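Local coordinates for protein fusolin (Unidentified entomopoxvirus, PDB 4OW5) that forms the crystalline spindles of an insect poxvirus that enhance virulence, and probably binds and oxidatively cleaves chitin through a lytic polysaccharide monooxygenase domain, at residues I171-R184 / N193-R205. Numbering follows the deposited sequence.
Sequences INIFTGPIPLVQRR and NLVYRTTVGIPVR. With EDO (1,2-ethanediol), chain G; EDO (1,2-ethanediol), chain B.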
loop_
_atom_site.group_PDB
_atom_site.type_symbol
_atom_site.label_atom_id
_atom_site.label_comp_id
_atom_site.label_asym_id
_atom_site.label_seq_id
_atom_site.Cartn_x
_atom_site.Cartn_y
_atom_site.Cartn_z
ATOM N N ILE A 171 -1.363 -19.292 -6.849
ATOM C CA ILE A 171 -2.010 -20.259 -5.975
ATOM C C ILE A 171 -3.434 -20.469 -6.466
ATOM O O ILE A 171 -4.187 -19.488 -6.543
ATOM C CB ILE A 171 -2.051 -19.738 -4.501
ATOM C CG1 ILE A 171 -0.620 -19.502 -3.922
ATOM C CG2 ILE A 171 -2.835 -20.729 -3.607
ATOM C CD1 ILE A 171 -0.629 -18.567 -2.768
ATOM N N ASN A 172 -3.825 -21.722 -6.743
ATOM C CA ASN A 172 -5.188 -22.008 -7.176
ATOM C C ASN A 172 -6.171 -21.829 -6.005
ATOM O O ASN A 172 -5.962 -22.395 -4.932
ATOM C CB ASN A 172 -5.297 -23.414 -7.739
ATOM C CG ASN A 172 -6.650 -23.657 -8.337
ATOM O OD1 ASN A 172 -7.527 -24.213 -7.691
ATOM N ND2 ASN A 172 -6.953 -23.007 -9.452
ATOM N N ILE A 173 -7.206 -21.034 -6.207
ATOM C CA ILE A 173 -8.243 -20.796 -5.193
ATOM C C ILE A 173 -9.631 -21.229 -5.687
ATOM O O ILE A 173 -10.562 -21.215 -4.894
ATOM C CB ILE A 173 -8.280 -19.344 -4.678
ATOM C CG1 ILE A 173 -8.623 -18.340 -5.786
ATOM C CG2 ILE A 173 -6.961 -19.014 -3.957
ATOM C CD1 ILE A 173 -8.755 -16.887 -5.316
ATOM N N PHE A 174 -9.750 -21.671 -6.940
ATOM C CA PHE A 174 -11.002 -22.166 -7.492
ATOM C C PHE A 174 -10.744 -23.019 -8.742
ATOM O O PHE A 174 -10.006 -22.614 -9.635
ATOM C CB PHE A 174 -11.984 -21.019 -7.853
ATOM C CG PHE A 174 -13.324 -21.492 -8.386
ATOM C CD1 PHE A 174 -13.483 -21.820 -9.730
ATOM C CD2 PHE A 174 -14.452 -21.505 -7.569
ATOM C CE1 PHE A 174 -14.718 -22.208 -10.233
ATOM C CE2 PHE A 174 -15.704 -21.874 -8.078
ATOM C CZ PHE A 174 -15.822 -22.274 -9.393
ATOM N N THR A 175 -11.413 -24.169 -8.826
ATOM C CA THR A 175 -11.366 -25.032 -9.996
ATOM C C THR A 175 -12.709 -25.697 -10.153
ATOM O O THR A 175 -13.106 -26.402 -9.246
ATOM C CB THR A 175 -10.278 -26.104 -9.884
ATOM O OG1 THR A 175 -9.027 -25.505 -9.644
ATOM C CG2 THR A 175 -10.220 -26.980 -11.119
ATOM N N GLY A 176 -13.332 -25.551 -11.310
ATOM C CA GLY A 176 -14.551 -26.274 -11.634
ATOM C C GLY A 176 -15.455 -25.536 -12.599
ATOM O O GLY A 176 -15.217 -24.380 -12.964
ATOM N N PRO A 177 -16.556 -26.175 -13.001
ATOM C CA PRO A 177 -17.521 -25.461 -13.857
ATOM C C PRO A 177 -18.283 -24.376 -13.082
ATOM O O PRO A 177 -18.342 -24.393 -11.838
ATOM C CB PRO A 177 -18.455 -26.583 -14.353
ATOM C CG PRO A 177 -18.380 -27.608 -13.311
ATOM C CD PRO A 177 -17.022 -27.532 -12.673
ATOM N N ILE A 178 -18.707 -23.357 -13.812
ATOM C CA ILE A 178 -19.551 -22.261 -13.351
ATOM C C ILE A 178 -20.757 -22.239 -14.318
ATOM O O ILE A 178 -20.537 -22.118 -15.517
ATOM C CB ILE A 178 -18.793 -20.902 -13.325
ATOM C CG1 ILE A 178 -17.480 -20.993 -12.529
ATOM C CG2 ILE A 178 -19.692 -19.797 -12.785
ATOM C CD1 ILE A 178 -16.755 -19.726 -12.458
ATOM N N PRO A 179 -22.017 -22.442 -13.893
ATOM C CA PRO A 179 -23.106 -22.415 -14.878
ATOM C C PRO A 179 -23.379 -20.982 -15.357
ATOM O O PRO A 179 -23.136 -20.013 -14.634
ATOM C CB PRO A 179 -24.297 -22.986 -14.098
ATOM C CG PRO A 179 -24.050 -22.506 -12.698
ATOM C CD PRO A 179 -22.538 -22.615 -12.522
ATOM N N LEU A 180 -23.835 -20.862 -16.598
ATOM C CA LEU A 180 -24.280 -19.588 -17.154
ATOM C C LEU A 180 -25.558 -19.110 -16.433
ATOM O O LEU A 180 -26.467 -19.907 -16.191
ATOM C CB LEU A 180 -24.578 -19.779 -18.637
ATOM C CG LEU A 180 -23.395 -19.836 -19.512
ATOM C CD1 LEU A 180 -23.686 -20.634 -20.770
ATOM C CD2 LEU A 180 -22.918 -18.455 -19.826
ATOM N N VAL A 181 -25.632 -17.830 -16.097
ATOM C CA VAL A 181 -26.798 -17.244 -15.417
ATOM C C VAL A 181 -27.166 -15.976 -16.101
ATOM O O VAL A 181 -26.310 -15.373 -16.745
ATOM C CB VAL A 181 -26.589 -16.982 -13.904
ATOM C CG1 VAL A 181 -26.722 -18.269 -13.098
ATOM C CG2 VAL A 181 -25.255 -16.267 -13.623
ATOM N N GLN A 182 -28.431 -15.527 -15.940
ATOM C CA GLN A 182 -28.848 -14.268 -16.514
ATOM C C GLN A 182 -28.098 -13.158 -15.828
ATOM O O GLN A 182 -27.959 -13.168 -14.595
ATOM C CB GLN A 182 -30.378 -14.013 -16.396
ATOM C CG GLN A 182 -30.853 -12.835 -17.255
ATOM C CD GLN A 182 -32.271 -12.421 -16.927
ATOM O OE1 GLN A 182 -33.211 -13.197 -17.068
ATOM N NE2 GLN A 182 -32.465 -11.193 -16.458
ATOM N N ARG A 183 -27.630 -12.193 -16.619
ATOM C CA ARG A 183 -26.928 -11.038 -16.091
ATOM C C ARG A 183 -27.902 -10.210 -15.250
ATOM O O ARG A 183 -29.103 -10.124 -15.562
ATOM C CB ARG A 183 -26.336 -10.165 -17.232
ATOM C CG ARG A 183 -27.363 -9.251 -17.897
ATOM C CD ARG A 183 -26.853 -8.463 -19.107
ATOM N NE ARG A 183 -26.293 -7.156 -18.771
ATOM C CZ ARG A 183 -26.987 -6.079 -18.393
ATOM N NH1 ARG A 183 -28.313 -6.136 -18.271
ATOM N NH2 ARG A 183 -26.359 -4.942 -18.113
ATOM N N ARG A 184 -27.401 -9.597 -14.209
ATOM C CA ARG A 184 -28.249 -8.750 -13.393
ATOM C C ARG A 184 -28.387 -7.380 -14.042
ATOM O O ARG A 184 -27.534 -6.999 -14.833
ATOM C CB ARG A 184 -27.663 -8.589 -12.006
ATOM C CG ARG A 184 -27.652 -9.835 -11.155
ATOM C CD ARG A 184 -27.598 -9.416 -9.703
ATOM N NE ARG A 184 -27.315 -10.542 -8.815
ATOM C CZ ARG A 184 -26.106 -11.036 -8.584
ATOM N NH1 ARG A 184 -25.039 -10.523 -9.197
ATOM N NH2 ARG A 184 -25.953 -12.061 -7.767
ATOM N N ASN A 193 -26.463 -11.387 -22.648
ATOM C CA ASN A 193 -27.515 -11.465 -21.617
ATOM C C ASN A 193 -27.182 -12.530 -20.557
ATOM O O ASN A 193 -27.792 -12.539 -19.486
ATOM C CB ASN A 193 -28.869 -11.807 -22.252
ATOM C CG ASN A 193 -29.098 -13.296 -22.464
ATOM O OD1 ASN A 193 -28.442 -13.945 -23.291
ATOM N ND2 ASN A 193 -30.017 -13.888 -21.716
ATOM N N LEU A 194 -26.219 -13.424 -20.850
ATOM C CA LEU A 194 -25.747 -14.453 -19.921
ATOM C C LEU A 194 -24.310 -14.121 -19.478
ATOM O O LEU A 194 -23.517 -13.614 -20.267
ATOM C CB LEU A 194 -25.776 -15.848 -20.559
ATOM C CG LEU A 194 -27.152 -16.414 -20.943
ATOM C CD1 LEU A 194 -27.001 -17.735 -21.631
ATOM C CD2 LEU A 194 -28.034 -16.553 -19.741
ATOM N N VAL A 195 -23.998 -14.386 -18.226
ATOM C CA VAL A 195 -22.666 -14.219 -17.645
ATOM C C VAL A 195 -22.338 -15.472 -16.849
ATOM O O VAL A 195 -23.234 -16.261 -16.530
ATOM C CB VAL A 195 -22.575 -12.955 -16.741
ATOM C CG1 VAL A 195 -22.667 -11.668 -17.559
ATOM C CG2 VAL A 195 -23.628 -12.971 -15.635
ATOM N N TYR A 196 -21.075 -15.632 -16.500
ATOM C CA TYR A 196 -20.616 -16.629 -15.554
ATOM C C TYR A 196 -20.384 -15.887 -14.263
ATOM O O TYR A 196 -19.641 -14.905 -14.275
ATOM C CB TYR A 196 -19.346 -17.317 -15.988
ATOM C CG TYR A 196 -19.487 -18.201 -17.199
ATOM C CD1 TYR A 196 -19.912 -19.506 -17.073
ATOM C CD2 TYR A 196 -19.038 -17.783 -18.441
ATOM C CE1 TYR A 196 -20.006 -20.346 -18.177
ATOM C CE2 TYR A 196 -19.145 -18.601 -19.558
ATOM C CZ TYR A 196 -19.658 -19.876 -19.429
ATOM O OH TYR A 196 -19.729 -20.678 -20.536
ATOM N N ARG A 197 -21.042 -16.296 -13.174
ATOM C CA ARG A 197 -20.847 -15.684 -11.851
ATOM C C ARG A 197 -20.607 -16.704 -10.783
ATOM O O ARG A 197 -21.316 -17.692 -10.733
ATOM C CB ARG A 197 -22.042 -14.871 -11.393
ATOM C CG ARG A 197 -22.298 -13.601 -12.093
ATOM C CD ARG A 197 -23.267 -12.741 -11.286
ATOM N NE ARG A 197 -24.536 -13.400 -10.956
ATOM C CZ ARG A 197 -25.687 -13.286 -11.629
ATOM N NH1 ARG A 197 -25.762 -12.529 -12.711
ATOM N NH2 ARG A 197 -26.774 -13.922 -11.210
ATOM N N THR A 198 -19.690 -16.420 -9.868
ATOM C CA THR A 198 -19.402 -17.291 -8.727
ATOM C C THR A 198 -18.776 -16.458 -7.603
ATOM O O THR A 198 -18.070 -15.517 -7.895
ATOM C CB THR A 198 -18.462 -18.459 -9.157
ATOM O OG1 THR A 198 -18.485 -19.475 -8.170
ATOM C CG2 THR A 198 -17.019 -18.027 -9.411
ATOM N N THR A 199 -18.986 -16.843 -6.347
ATOM C CA THR A 199 -18.352 -16.222 -5.197
ATOM C C THR A 199 -17.170 -17.061 -4.803
ATOM O O THR A 199 -17.294 -18.279 -4.613
ATOM C CB THR A 199 -19.326 -16.034 -4.032
ATOM O OG1 THR A 199 -20.352 -15.153 -4.464
ATOM C CG2 THR A 199 -18.657 -15.409 -2.800
ATOM N N VAL A 200 -16.025 -16.392 -4.619
ATOM C CA VAL A 200 -14.789 -16.997 -4.142
ATOM C C VAL A 200 -14.314 -16.154 -2.998
ATOM O O VAL A 200 -14.413 -14.921 -3.084
ATOM C CB VAL A 200 -13.714 -17.084 -5.259
ATOM C CG1 VAL A 200 -12.447 -17.771 -4.756
ATOM C CG2 VAL A 200 -14.260 -17.788 -6.479
ATOM N N GLY A 201 -13.824 -16.807 -1.942
ATOM C CA GLY A 201 -13.227 -16.132 -0.814
ATOM C C GLY A 201 -11.829 -15.759 -1.235
ATOM O O GLY A 201 -11.057 -16.632 -1.608
ATOM N N ILE A 202 -11.526 -14.480 -1.277
ATOM C CA ILE A 202 -10.197 -14.000 -1.692
ATOM C C ILE A 202 -9.336 -13.804 -0.471
ATOM O O ILE A 202 -9.717 -13.008 0.381
ATOM C CB ILE A 202 -10.329 -12.679 -2.486
ATOM C CG1 ILE A 202 -11.298 -12.851 -3.680
ATOM C CG2 ILE A 202 -8.954 -12.186 -2.953
ATOM C CD1 ILE A 202 -10.866 -13.894 -4.724
ATOM N N PRO A 203 -8.165 -14.466 -0.377
ATOM C CA PRO A 203 -7.280 -14.219 0.775
ATOM C C PRO A 203 -6.912 -12.744 0.830
ATOM O O PRO A 203 -6.596 -12.140 -0.195
ATOM C CB PRO A 203 -6.045 -15.110 0.494
ATOM C CG PRO A 203 -6.533 -16.128 -0.495
ATOM C CD PRO A 203 -7.575 -15.446 -1.313
ATOM N N VAL A 204 -6.997 -12.158 2.004
ATOM C CA VAL A 204 -6.663 -10.792 2.123
ATOM C C VAL A 204 -5.117 -10.696 1.888
ATOM O O VAL A 204 -4.352 -11.669 2.028
ATOM C CB VAL A 204 -7.195 -10.160 3.442
ATOM C CG1 VAL A 204 -6.784 -8.709 3.572
ATOM C CG2 VAL A 204 -8.711 -10.217 3.453
ATOM N N ARG A 205 -4.771 -9.637 1.226
ATOM C CA ARG A 205 -3.399 -9.283 0.875
ATOM C C ARG A 205 -3.208 -7.896 1.409
ATOM O O ARG A 205 -4.154 -7.098 1.393
ATOM C CB ARG A 205 -3.219 -9.335 -0.652
ATOM C CG ARG A 205 -3.188 -10.741 -1.239
ATOM C CD ARG A 205 -1.821 -11.336 -1.176
ATOM N NE ARG A 205 -1.756 -12.684 -1.753
ATOM C CZ ARG A 205 -2.105 -13.798 -1.124
ATOM N NH1 ARG A 205 -2.571 -13.755 0.118
ATOM N NH2 ARG A 205 -1.989 -14.970 -1.729
HETATM C C1 EDO G . -1.863 -17.145 1.012
HETATM O O1 EDO G . -2.891 -17.106 0.032
HETATM C C2 EDO G . -2.416 -16.620 2.355
HETATM O O2 EDO G . -1.429 -15.809 2.980
HETATM C C1 EDO B . -9.017 -25.218 -4.981
HETATM O O1 EDO B . -7.619 -25.107 -4.842
HETATM C C2 EDO B . -9.382 -26.280 -6.030
HETATM O O2 EDO B . -8.421 -27.316 -6.042
HETATM O O HOH W 1 -22.752 -18.422 -12.628
HETATM O O HOH W 2 -24.501 -9.905 -13.361
#
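Leu180 and Ile178 meet Tyr196 at a face and an edge of its ring. Leu180 CD2 lies 3.8 Å from the ring centroid, a CH-pi contact, while Ile178 O meets the edge near CD1. The Tyr196 hydroxyl bonds to Glu145, so an aromatic with a polar tip suits this place; its side chain lies about 6 Å from that of His144, which binds copper or zinc in other structures of this protein. Ile178 CD1 presses on Thr198 CG2 at 3.5 Å, and Ile173 CD1 reaches Ile202 CD1 at 3.7 Å; branched residues fill the space between two sheets here. Strands 180-182 and 194-203 form an antiparallel hairpin at the edge of one sheet of the fibronectin type III-like sandwich, whereas strand 171-176 belongs to the facing sheet. Equally well packed, the Arg184 guanidinium stacks on that of Arg197, planes at 26°; Glu135, salt-bridged to Arg184, probably eases this pairing of like charges, and Met359 O of the second subunit bonds Arg184 NH2. Bent at chi3 (-55°), Arg197 turns NH1 to Gln182 O (3.0 Å). The exposed end is looser: Ile171 CD1 merely approaches Arg205 NH2 (4.0 Å), which bonds 1,2-ethanediol, probably from the crystallisation liquor.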